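Long-range contacts in salivary nitrophorin (Cimex lectularius, PDB 1YJH), which carries nitric oxide on a heme b group and delivers it to the victim during feeding, causing vasodilation: residues E26-L31 with K62-L67; G48-K53 with I80-G85; K227-E232 with Y266-H271. All coordinates share one frame; numbering follows the deposited sequence.

Interaction 1 of 3, residues E26-L31 with K62-L67. With HEM (protoporphyrin IX containing Fe), chain C.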
loop_
_atom_site.group_PDB
_atom_site.type_symbol
_atom_site.label_atom_id
_atom_site.label_comp_id
_atom_site.label_asym_id
_atom_site.label_seq_id
_atom_site.Cartn_x
_atom_site.Cartn_y
_atom_site.Cartn_z
ATOM N N GLU A 26 4.900 -4.207 15.531
ATOM C CA GLU A 26 3.670 -3.732 16.129
ATOM C C GLU A 26 3.312 -2.330 15.717
ATOM O O GLU A 26 2.160 -2.064 15.370
ATOM C CB GLU A 26 3.733 -3.822 17.671
ATOM C CG GLU A 26 3.381 -5.216 18.159
ATOM C CD GLU A 26 2.717 -5.175 19.503
ATOM O OE1 GLU A 26 2.899 -4.131 20.183
ATOM O OE2 GLU A 26 2.017 -6.163 19.875
ATOM N N GLU A 27 4.287 -1.426 15.786
ATOM C CA GLU A 27 4.091 -0.109 15.297
ATOM C C GLU A 27 3.756 -0.094 13.771
ATOM O O GLU A 27 2.823 0.620 13.361
ATOM C CB GLU A 27 5.304 0.752 15.574
ATOM C CG GLU A 27 5.038 2.222 15.285
ATOM C CD GLU A 27 6.184 3.178 15.639
ATOM O OE1 GLU A 27 5.860 4.305 16.018
ATOM O OE2 GLU A 27 7.381 2.874 15.504
ATOM N N LEU A 28 4.527 -0.866 12.998
ATOM C CA LEU A 28 4.345 -0.945 11.539
ATOM C C LEU A 28 2.881 -1.276 11.188
ATOM O O LEU A 28 2.260 -0.679 10.282
ATOM C CB LEU A 28 5.308 -1.982 10.938
ATOM C CG LEU A 28 5.388 -1.930 9.418
ATOM C CD1 LEU A 28 5.929 -0.583 8.900
ATOM C CD2 LEU A 28 6.238 -3.053 8.897
ATOM N N LEU A 29 2.282 -2.213 11.935
ATOM C CA LEU A 29 0.923 -2.683 11.589
ATOM C C LEU A 29 -0.191 -1.954 12.327
ATOM O O LEU A 29 -1.412 -2.231 12.154
ATOM C CB LEU A 29 0.810 -4.198 11.796
ATOM C CG LEU A 29 1.952 -5.058 11.214
ATOM C CD1 LEU A 29 1.610 -6.545 11.458
ATOM C CD2 LEU A 29 2.256 -4.807 9.749
ATOM N N GLY A 30 0.220 -0.968 13.115
ATOM C CA GLY A 30 -0.706 -0.167 13.867
ATOM C C GLY A 30 -1.370 -0.923 15.029
ATOM O O GLY A 30 -2.528 -0.663 15.323
ATOM N N LEU A 31 -0.610 -1.800 15.695
ATOM C CA LEU A 31 -1.178 -2.606 16.780
ATOM C C LEU A 31 -0.733 -2.074 18.173
ATOM O O LEU A 31 -1.266 -2.478 19.229
ATOM C CB LEU A 31 -0.810 -4.083 16.555
ATOM C CG LEU A 31 -1.258 -4.695 15.204
ATOM C CD1 LEU A 31 -0.736 -6.143 14.889
ATOM C CD2 LEU A 31 -2.738 -4.630 15.076
ATOM N N LYS A 62 9.202 -15.905 10.199
ATOM C CA LYS A 62 9.329 -16.182 11.621
ATOM C C LYS A 62 8.733 -15.037 12.447
ATOM O O LYS A 62 7.819 -15.245 13.245
ATOM C CB LYS A 62 10.803 -16.444 11.977
ATOM C CG LYS A 62 10.986 -17.254 13.244
ATOM C CD LYS A 62 12.468 -17.401 13.598
ATOM C CE LYS A 62 12.661 -18.071 14.992
ATOM N NZ LYS A 62 12.014 -19.449 15.106
ATOM N N ASN A 63 9.209 -13.820 12.208
ATOM C CA ASN A 63 8.781 -12.656 12.977
ATOM C C ASN A 63 7.338 -12.227 12.789
ATOM O O ASN A 63 6.669 -11.874 13.763
ATOM C CB ASN A 63 9.730 -11.480 12.745
ATOM C CG ASN A 63 11.220 -11.861 13.002
ATOM O OD1 ASN A 63 11.526 -12.903 13.627
ATOM N ND2 ASN A 63 12.135 -11.020 12.523
ATOM N N PHE A 64 6.856 -12.211 11.529
ATOM C CA PHE A 64 5.446 -11.914 11.280
ATOM C C PHE A 64 4.537 -13.000 11.838
ATOM O O PHE A 64 3.537 -12.674 12.532
ATOM C CB PHE A 64 5.141 -11.652 9.765
ATOM C CG PHE A 64 5.374 -10.213 9.347
ATOM C CD1 PHE A 64 6.583 -9.842 8.772
ATOM C CD2 PHE A 64 4.410 -9.230 9.598
ATOM C CE1 PHE A 64 6.798 -8.508 8.416
ATOM C CE2 PHE A 64 4.624 -7.869 9.248
ATOM C CZ PHE A 64 5.802 -7.521 8.682
ATOM N N GLN A 65 4.889 -14.267 11.560
ATOM C CA GLN A 65 4.011 -15.374 12.059
ATOM C C GLN A 65 3.984 -15.407 13.599
ATOM O O GLN A 65 2.927 -15.489 14.180
ATOM C CB GLN A 65 4.291 -16.766 11.445
ATOM C CG GLN A 65 4.514 -16.868 9.924
ATOM C CD GLN A 65 3.259 -16.747 9.032
ATOM O OE1 GLN A 65 2.300 -16.030 9.357
ATOM N NE2 GLN A 65 3.291 -17.440 7.867
ATOM N N SER A 66 5.142 -15.275 14.245
ATOM C CA SER A 66 5.205 -15.130 15.711
ATOM C C SER A 66 4.307 -14.063 16.295
ATOM O O SER A 66 3.667 -14.310 17.308
ATOM C CB SER A 66 6.654 -14.873 16.221
ATOM O OG SER A 66 7.553 -15.849 15.728
ATOM N N LEU A 67 4.244 -12.872 15.708
ATOM C CA LEU A 67 3.470 -11.806 16.357
ATOM C C LEU A 67 1.972 -11.977 16.094
ATOM O O LEU A 67 1.124 -11.677 16.961
ATOM C CB LEU A 67 3.962 -10.421 15.923
ATOM C CG LEU A 67 2.963 -9.260 16.141
ATOM C CD1 LEU A 67 2.887 -8.787 17.598
ATOM C CD2 LEU A 67 3.250 -8.070 15.226
HETATM C CHA HEM C . 7.802 -12.705 3.309
HETATM C CHB HEM C . 7.253 -8.162 4.702
HETATM C CHC HEM C . 11.755 -7.265 3.005
HETATM C CHD HEM C . 12.110 -11.738 1.252
HETATM C C1A HEM C . 7.281 -11.587 3.870
HETATM C C2A HEM C . 6.031 -11.526 4.610
HETATM C C3A HEM C . 5.860 -10.227 4.981
HETATM C C4A HEM C . 6.990 -9.509 4.486
HETATM C CMA HEM C . 4.695 -9.594 5.787
HETATM C CAA HEM C . 5.056 -12.707 4.928
HETATM C CBA HEM C . 5.362 -13.192 6.363
HETATM C CGA HEM C . 4.460 -14.332 6.784
HETATM O O1A HEM C . 4.804 -15.470 6.402
HETATM O O2A HEM C . 3.425 -14.088 7.452
HETATM C C1B HEM C . 8.467 -7.599 4.408
HETATM C C2B HEM C . 8.797 -6.256 4.805
HETATM C C3B HEM C . 10.023 -5.997 4.336
HETATM C C4B HEM C . 10.550 -7.138 3.655
HETATM C CMB HEM C . 7.801 -5.412 5.615
HETATM C CAB HEM C . 10.778 -4.684 4.477
HETATM C CBB HEM C . 10.375 -3.817 5.427
HETATM C C1C HEM C . 12.264 -8.367 2.364
HETATM C C2C HEM C . 13.559 -8.492 1.713
HETATM C C3C HEM C . 13.591 -9.737 1.207
HETATM C C4C HEM C . 12.397 -10.429 1.572
HETATM C CMC HEM C . 14.651 -7.404 1.497
HETATM C CAC HEM C . 14.683 -10.452 0.422
HETATM C CBC HEM C . 14.999 -10.115 -0.826
HETATM C C1D HEM C . 10.993 -12.446 1.619
HETATM C C2D HEM C . 10.686 -13.831 1.299
HETATM C C3D HEM C . 9.353 -14.073 1.977
HETATM C C4D HEM C . 8.962 -12.848 2.610
HETATM C CMD HEM C . 11.535 -14.855 0.499
HETATM C CAD HEM C . 8.518 -15.359 1.968
HETATM C CBD HEM C . 9.424 -16.485 2.389
HETATM C CGD HEM C . 8.586 -17.740 2.357
HETATM O O1D HEM C . 9.231 -18.802 2.606
HETATM O O2D HEM C . 7.337 -17.648 2.094
HETATM N NA HEM C . 7.894 -10.330 3.823
HETATM N NB HEM C . 9.550 -8.069 3.705
HETATM N NC HEM C . 11.600 -9.570 2.279
HETATM N ND HEM C . 9.965 -11.946 2.397
HETATM FE FE HEM C . 9.590 -9.951 2.984
#
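L67 lies across the side chain of E26: its CD1 meets both E26 CG and E26 OE2 at 3.6 Å. Here, on one side of the DNase I-like fold, helix 57-69, which also supplies the heme ligand C60, packs against the end of the short helix 25-28. That end closes with a Schellman motif: G30 has positive phi (70°), and L31 N bonds back to E26 O while G30 N bonds to E27 O. The turn aims L29 and L31 at the long helix, and a methyl of each, L29 CD1 and L31 CD1, packs loosely against L67 CD2. One helical turn earlier, F64 presents its edge to L28 and L29. L29 CD2 lies in the ring plane, 3.9 Å from F64 CE2, and L28 CD2 approaches F64 CZ at the rim. L28 and L29 in turn rest on V12 of strand 6-17, so these two leucines and F64 form an apolar bridge from that strand to the heme. With CG beside the backbone N (chi1 -86°), F64 turns one ring face to the heme, and the methyl HEM CMA sits 3.4 Å above the ring plane, over its centre.

Interaction 2 of 3, residues G48-K53 with I80-G85. With HEM (protoporphyrin IX containing Fe), chain C; NO (nitric oxide), chain B.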
loop_
_atom_site.group_PDB
_atom_site.type_symbol
_atom_site.label_atom_id
_atom_site.label_comp_id
_atom_site.label_asym_id
_atom_site.label_seq_id
_atom_site.Cartn_x
_atom_site.Cartn_y
_atom_site.Cartn_z
ATOM N N GLY A 48 14.818 -7.687 -5.243
ATOM C CA GLY A 48 15.316 -9.039 -4.991
ATOM C C GLY A 48 14.581 -9.896 -3.980
ATOM O O GLY A 48 15.168 -10.856 -3.459
ATOM N N PHE A 49 13.304 -9.600 -3.701
ATOM C CA PHE A 49 12.513 -10.442 -2.791
ATOM C C PHE A 49 12.440 -11.926 -3.185
ATOM O O PHE A 49 12.474 -12.807 -2.312
ATOM C CB PHE A 49 11.074 -9.938 -2.649
ATOM C CG PHE A 49 10.964 -8.504 -2.245
ATOM C CD1 PHE A 49 10.518 -7.554 -3.149
ATOM C CD2 PHE A 49 11.280 -8.102 -0.947
ATOM C CE1 PHE A 49 10.419 -6.219 -2.768
ATOM C CE2 PHE A 49 11.157 -6.745 -0.557
ATOM C CZ PHE A 49 10.741 -5.826 -1.477
ATOM N N GLN A 50 12.290 -12.201 -4.482
ATOM C CA GLN A 50 11.960 -13.552 -4.928
ATOM C C GLN A 50 13.154 -14.465 -4.786
ATOM O O GLN A 50 13.081 -15.483 -4.084
ATOM C CB GLN A 50 11.420 -13.578 -6.351
ATOM C CG GLN A 50 10.461 -14.733 -6.586
ATOM C CD GLN A 50 9.972 -14.792 -8.027
ATOM O OE1 GLN A 50 10.099 -15.826 -8.687
ATOM N NE2 GLN A 50 9.436 -13.680 -8.524
ATOM N N THR A 51 14.243 -14.077 -5.435
ATOM C CA THR A 51 15.513 -14.776 -5.324
ATOM C C THR A 51 15.859 -14.957 -3.860
ATOM O O THR A 51 16.153 -16.082 -3.412
ATOM C CB THR A 51 16.624 -13.978 -6.008
ATOM O OG1 THR A 51 16.303 -13.790 -7.398
ATOM C CG2 THR A 51 17.915 -14.808 -6.040
ATOM N N ASP A 52 15.795 -13.841 -3.132
ATOM C CA ASP A 52 16.180 -13.757 -1.724
ATOM C C ASP A 52 17.671 -14.076 -1.504
ATOM O O ASP A 52 18.023 -14.922 -0.686
ATOM C CB ASP A 52 15.270 -14.627 -0.856
ATOM C CG ASP A 52 15.400 -14.319 0.597
ATOM O OD1 ASP A 52 14.803 -15.046 1.419
ATOM O OD2 ASP A 52 16.076 -13.365 1.022
ATOM N N LYS A 53 18.535 -13.367 -2.229
ATOM C CA LYS A 53 19.987 -13.449 -2.048
ATOM C C LYS A 53 20.543 -13.029 -0.668
ATOM O O LYS A 53 21.595 -13.547 -0.264
ATOM C CB LYS A 53 20.708 -12.674 -3.158
ATOM C CG LYS A 53 20.602 -13.308 -4.554
ATOM C CD LYS A 53 21.462 -14.579 -4.702
ATOM C CE LYS A 53 21.884 -14.804 -6.161
ATOM N NZ LYS A 53 20.817 -15.430 -7.022
ATOM N N ILE A 80 5.210 -12.789 -3.592
ATOM C CA ILE A 80 6.406 -11.993 -3.827
ATOM C C ILE A 80 6.895 -12.133 -5.271
ATOM O O ILE A 80 6.689 -13.175 -5.939
ATOM C CB ILE A 80 7.540 -12.265 -2.778
ATOM C CG1 ILE A 80 7.856 -13.776 -2.681
ATOM C CG2 ILE A 80 7.170 -11.662 -1.366
ATOM C CD1 ILE A 80 9.232 -14.139 -2.019
ATOM N N THR A 81 7.455 -11.043 -5.775
ATOM C CA THR A 81 8.094 -11.020 -7.076
ATOM C C THR A 81 9.474 -10.476 -6.824
ATOM O O THR A 81 9.909 -10.394 -5.671
ATOM C CB THR A 81 7.330 -10.176 -8.143
ATOM O OG1 THR A 81 7.292 -8.786 -7.746
ATOM C CG2 THR A 81 5.889 -10.588 -8.246
ATOM N N GLU A 82 10.170 -10.101 -7.878
ATOM C CA GLU A 82 11.458 -9.517 -7.702
ATOM C C GLU A 82 11.388 -8.111 -7.127
ATOM O O GLU A 82 12.371 -7.638 -6.549
ATOM C CB GLU A 82 12.152 -9.411 -9.037
ATOM C CG GLU A 82 13.633 -9.748 -8.895
ATOM C CD GLU A 82 13.845 -11.123 -8.237
ATOM O OE1 GLU A 82 14.651 -11.210 -7.293
ATOM O OE2 GLU A 82 13.179 -12.114 -8.636
ATOM N N THR A 83 10.259 -7.433 -7.359
ATOM C CA THR A 83 10.157 -6.031 -6.983
ATOM C C THR A 83 9.040 -5.700 -6.027
ATOM O O THR A 83 9.042 -4.599 -5.497
ATOM C CB THR A 83 10.100 -5.046 -8.192
ATOM O OG1 THR A 83 8.885 -5.259 -8.941
ATOM C CG2 THR A 83 11.318 -5.243 -9.141
ATOM N N MET A 84 8.101 -6.632 -5.836
ATOM C CA MET A 84 6.958 -6.424 -4.971
ATOM C C MET A 84 6.740 -7.593 -4.009
ATOM O O MET A 84 7.186 -8.716 -4.237
ATOM C CB MET A 84 5.660 -6.286 -5.775
ATOM C CG MET A 84 5.646 -5.118 -6.810
ATOM S SD MET A 84 4.199 -5.102 -7.824
ATOM C CE MET A 84 4.744 -6.159 -9.152
ATOM N N GLY A 85 6.053 -7.251 -2.924
ATOM C CA GLY A 85 5.548 -8.192 -1.920
ATOM C C GLY A 85 4.194 -7.731 -1.433
ATOM O O GLY A 85 3.976 -6.548 -1.131
HETATM C CHA HEM C . 7.802 -12.705 3.309
HETATM C CHB HEM C . 7.253 -8.162 4.702
HETATM C CHC HEM C . 11.755 -7.265 3.005
HETATM C CHD HEM C . 12.110 -11.738 1.252
HETATM C C1A HEM C . 7.281 -11.587 3.870
HETATM C C2A HEM C . 6.031 -11.526 4.610
HETATM C C3A HEM C . 5.860 -10.227 4.981
HETATM C C4A HEM C . 6.990 -9.509 4.486
HETATM C CMA HEM C . 4.695 -9.594 5.787
HETATM C CAA HEM C . 5.056 -12.707 4.928
HETATM C CBA HEM C . 5.362 -13.192 6.363
HETATM C CGA HEM C . 4.460 -14.332 6.784
HETATM O O1A HEM C . 4.804 -15.470 6.402
HETATM O O2A HEM C . 3.425 -14.088 7.452
HETATM C C1B HEM C . 8.467 -7.599 4.408
HETATM C C2B HEM C . 8.797 -6.256 4.805
HETATM C C3B HEM C . 10.023 -5.997 4.336
HETATM C C4B HEM C . 10.550 -7.138 3.655
HETATM C CMB HEM C . 7.801 -5.412 5.615
HETATM C CAB HEM C . 10.778 -4.684 4.477
HETATM C CBB HEM C . 10.375 -3.817 5.427
HETATM C C1C HEM C . 12.264 -8.367 2.364
HETATM C C2C HEM C . 13.559 -8.492 1.713
HETATM C C3C HEM C . 13.591 -9.737 1.207
HETATM C C4C HEM C . 12.397 -10.429 1.572
HETATM C CMC HEM C . 14.651 -7.404 1.497
HETATM C CAC HEM C . 14.683 -10.452 0.422
HETATM C CBC HEM C . 14.999 -10.115 -0.826
HETATM C C1D HEM C . 10.993 -12.446 1.619
HETATM C C2D HEM C . 10.686 -13.831 1.299
HETATM C C3D HEM C . 9.353 -14.073 1.977
HETATM C C4D HEM C . 8.962 -12.848 2.610
HETATM C CMD HEM C . 11.535 -14.855 0.499
HETATM C CAD HEM C . 8.518 -15.359 1.968
HETATM C CBD HEM C . 9.424 -16.485 2.389
HETATM C CGD HEM C . 8.586 -17.740 2.357
HETATM O O1D HEM C . 9.231 -18.802 2.606
HETATM O O2D HEM C . 7.337 -17.648 2.094
HETATM N NA HEM C . 7.894 -10.330 3.823
HETATM N NB HEM C . 9.550 -8.069 3.705
HETATM N NC HEM C . 11.600 -9.570 2.279
HETATM N ND HEM C . 9.965 -11.946 2.397
HETATM FE FE HEM C . 9.590 -9.951 2.984
HETATM N N NO B . 8.708 -9.530 1.383
HETATM O O NO B . 7.479 -9.156 1.386
#
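The backbones come closest at G48 and E82, where G48 N donates to E82 O over 2.8 Å, in the carbonyl plane though bent at the hydrogen (138°). G48 has positive phi, and after it residues 49-51 run through a helical turn that lacks the regular bonds. E82 folds back over this turn, its chain bent at chi2 (54°). T51 OG1 donates to E82 OE1 at 3.1 Å from above the carboxylate plane, and T51 N adds a weak second bond. The other carboxylate oxygen, E82 OE2, lies 3.2 Å from Q50 CB. In the DNase I-like fold these are the loop after strand 39-46 and the hairpin turn joining strands 73-80 and 84-91; here they line the nitric oxide side of the heme. T81 OG1 holds the hairpin turn by accepting from T83 N and M84 N, an ST turn and ST motif. F49 wedges between hairpin and porphyrin. T81 O lies at the edge of its ring, and across the ring F49 CE2 reaches HEM C1C at 3.5 Å. Farther round the heme, I80 CD1 touches HEM CMD, while I80 CG2 stands 3.7 Å from NO O. NO N binds HEM FE at 1.9 Å.

Interaction 3 of 3, residues K227-E232 with Y266-H271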
loop_
_atom_site.group_PDB
_atom_site.type_symbol
_atom_site.label_atom_id
_atom_site.label_comp_id
_atom_site.label_asym_id
_atom_site.label_seq_id
_atom_site.Cartn_x
_atom_site.Cartn_y
_atom_site.Cartn_z
ATOM N N LYS A 227 17.465 11.344 3.918
ATOM C CA LYS A 227 18.772 10.724 4.175
ATOM C C LYS A 227 18.452 9.707 5.277
ATOM O O LYS A 227 17.794 10.045 6.291
ATOM C CB LYS A 227 19.836 11.754 4.588
ATOM C CG LYS A 227 19.924 13.011 3.679
ATOM C CD LYS A 227 21.163 13.913 3.975
ATOM C CE LYS A 227 20.854 15.445 3.846
ATOM N NZ LYS A 227 20.904 16.199 5.193
ATOM N N PRO A 228 18.776 8.447 5.025
ATOM C CA PRO A 228 18.516 7.345 5.972
ATOM C C PRO A 228 18.914 7.644 7.421
ATOM O O PRO A 228 19.966 8.242 7.656
ATOM C CB PRO A 228 19.409 6.238 5.428
ATOM C CG PRO A 228 19.383 6.448 3.997
ATOM C CD PRO A 228 19.389 7.955 3.776
ATOM N N ASN A 229 18.070 7.229 8.357
ATOM C CA ASN A 229 18.243 7.443 9.819
ATOM C C ASN A 229 18.164 8.907 10.279
ATOM O O ASN A 229 18.443 9.200 11.448
ATOM C CB ASN A 229 19.508 6.734 10.375
ATOM C CG ASN A 229 19.703 5.343 9.794
ATOM O OD1 ASN A 229 20.603 5.128 8.991
ATOM N ND2 ASN A 229 18.824 4.399 10.159
ATOM N N THR A 230 17.783 9.814 9.365
ATOM C CA THR A 230 17.576 11.221 9.686
ATOM C C THR A 230 16.162 11.560 9.367
ATOM O O THR A 230 15.435 10.692 8.822
ATOM C CB THR A 230 18.563 12.163 8.923
ATOM O OG1 THR A 230 18.380 12.081 7.509
ATOM C CG2 THR A 230 20.007 11.729 9.124
ATOM N N ASP A 231 15.746 12.764 9.759
ATOM C CA ASP A 231 14.505 13.389 9.306
ATOM C C ASP A 231 14.847 14.437 8.274
ATOM O O ASP A 231 14.071 15.340 8.005
ATOM C CB ASP A 231 13.767 14.041 10.459
ATOM C CG ASP A 231 13.331 13.042 11.492
ATOM O OD1 ASP A 231 12.416 12.261 11.191
ATOM O OD2 ASP A 231 13.847 12.970 12.637
ATOM N N GLU A 232 15.994 14.265 7.650
ATOM C CA GLU A 232 16.441 15.258 6.704
ATOM C C GLU A 232 16.181 14.881 5.275
ATOM O O GLU A 232 16.596 13.804 4.817
ATOM C CB GLU A 232 17.910 15.496 6.874
ATOM C CG GLU A 232 18.178 16.564 7.918
ATOM C CD GLU A 232 19.601 16.483 8.376
ATOM O OE1 GLU A 232 20.486 16.302 7.488
ATOM O OE2 GLU A 232 19.817 16.572 9.621
ATOM N N TYR A 266 10.100 4.796 11.692
ATOM C CA TYR A 266 10.836 3.936 10.820
ATOM C C TYR A 266 11.651 4.805 9.858
ATOM O O TYR A 266 11.130 5.203 8.803
ATOM C CB TYR A 266 9.872 2.960 10.086
ATOM C CG TYR A 266 9.139 2.020 11.013
ATOM C CD1 TYR A 266 7.910 2.371 11.574
ATOM C CD2 TYR A 266 9.715 0.790 11.384
ATOM C CE1 TYR A 266 7.241 1.533 12.472
ATOM C CE2 TYR A 266 9.030 -0.094 12.278
ATOM C CZ TYR A 266 7.830 0.297 12.821
ATOM O OH TYR A 266 7.149 -0.527 13.685
ATOM N N LYS A 267 12.931 5.091 10.194
ATOM C CA LYS A 267 13.790 5.988 9.386
ATOM C C LYS A 267 14.900 5.309 8.645
ATOM O O LYS A 267 15.733 5.953 8.023
ATOM C CB LYS A 267 14.485 7.071 10.233
ATOM C CG LYS A 267 13.684 7.645 11.356
ATOM C CD LYS A 267 14.381 8.870 11.952
ATOM C CE LYS A 267 13.531 9.426 13.102
ATOM N NZ LYS A 267 12.176 10.059 12.737
ATOM N N GLN A 268 14.917 4.000 8.664
ATOM C CA GLN A 268 16.071 3.268 8.172
ATOM C C GLN A 268 16.238 3.379 6.674
ATOM O O GLN A 268 17.257 2.936 6.098
ATOM C CB GLN A 268 16.010 1.791 8.603
ATOM C CG GLN A 268 15.382 1.563 9.968
ATOM C CD GLN A 268 14.011 1.057 9.843
ATOM O OE1 GLN A 268 13.798 -0.144 9.725
ATOM N NE2 GLN A 268 13.059 1.944 9.900
ATOM N N THR A 269 15.270 3.995 5.995
ATOM C CA THR A 269 15.493 4.196 4.564
ATOM C C THR A 269 14.980 5.573 4.048
ATOM O O THR A 269 14.470 6.395 4.829
ATOM C CB THR A 269 14.895 2.992 3.764
ATOM O OG1 THR A 269 15.527 2.860 2.500
ATOM C CG2 THR A 269 13.450 3.221 3.373
ATOM N N GLU A 270 15.093 5.749 2.731
ATOM C CA GLU A 270 14.764 6.939 1.966
ATOM C C GLU A 270 13.276 7.276 1.976
ATOM O O GLU A 270 12.897 8.424 1.813
ATOM C CB GLU A 270 15.098 6.716 0.487
ATOM C CG GLU A 270 16.528 6.505 0.079
ATOM C CD GLU A 270 16.671 6.627 -1.422
ATOM O OE1 GLU A 270 15.867 6.038 -2.235
ATOM O OE2 GLU A 270 17.589 7.361 -1.805
ATOM N N HIS A 271 12.412 6.243 2.054
ATOM C CA HIS A 271 10.972 6.454 2.207
ATOM C C HIS A 271 10.484 6.043 3.594
ATOM O O HIS A 271 11.036 5.074 4.190
ATOM C CB HIS A 271 10.158 5.551 1.221
ATOM C CG HIS A 271 10.516 5.642 -0.211
ATOM N ND1 HIS A 271 9.640 6.168 -1.149
ATOM C CD2 HIS A 271 11.549 5.128 -0.907
ATOM C CE1 HIS A 271 10.154 6.050 -2.346
ATOM N NE2 HIS A 271 11.324 5.396 -2.235
#
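K267 NZ is gripped from two directions, by D231 OD1 across the contact and by the carbonyl oxygen of T264 just before its own segment. The first is a salt bridge of 2.7 Å, with the ammonium on the syn side of the carboxylate and only 16° out of its plane. D231 OD2 is farther off, so one oxygen does most of the holding. The lysine's straight run through chi2 and chi3 carries CD to 3.8 Å from T230 O and brings CE beside the carboxylate; the bend at chi4 (-68°) then turns NZ onto D231 OD1. At the other end of the same residue, K267 O takes the backbone N of N229 at 2.7 Å; the bond is nearly straight at the hydrogen (163°), but the donor stands above the carbonyl plane. K267 thus holds the opposite loop by both its main chain and its side chain.

That loop is a type II beta turn from K227 to T230, with N229 at its third position in the positive-phi conformation such turns require. T230 N bonds back to K227 O, and K227 N, at the start of the turn, bonds to E232 O, two residues beyond its end. Around the N229 bond the packing is light: N229 ND2 lies 3.6 Å from Q268 CA, and P228 CB comes no nearer than 4.0 Å to Q268 O. R272 ties the two loops again, donating to T230 O and T269 O. The contact lies at the surface, joining the loop between helix 201-206 and strand 243-248 to the one linking strands 255-262 and 274-281, with Q268 and T269 resting on W14 of strand 6-17.

Overall arrangement
From the N terminus, strand 6-17 leads to 26-31, and interaction 1 closes a loop of 30 residues when helix 57-69 packs on that segment. Within this loop lies 48-53, whose partner 80-85 comes only after 62-67, so interactions 1 and 2 cross along the chain. They do not touch, with nearest atoms about 10 Å apart, yet both meet the heme, interaction 1 through the helix that carries C60 and interaction 2 on the nitric oxide side. Interaction 3 follows in series, closing a 33-residue excursion that includes strands 243-248 and 255-262, one from each sheet. It reaches interaction 1 through Y266, whose OH lies 2.7 Å from L28 N.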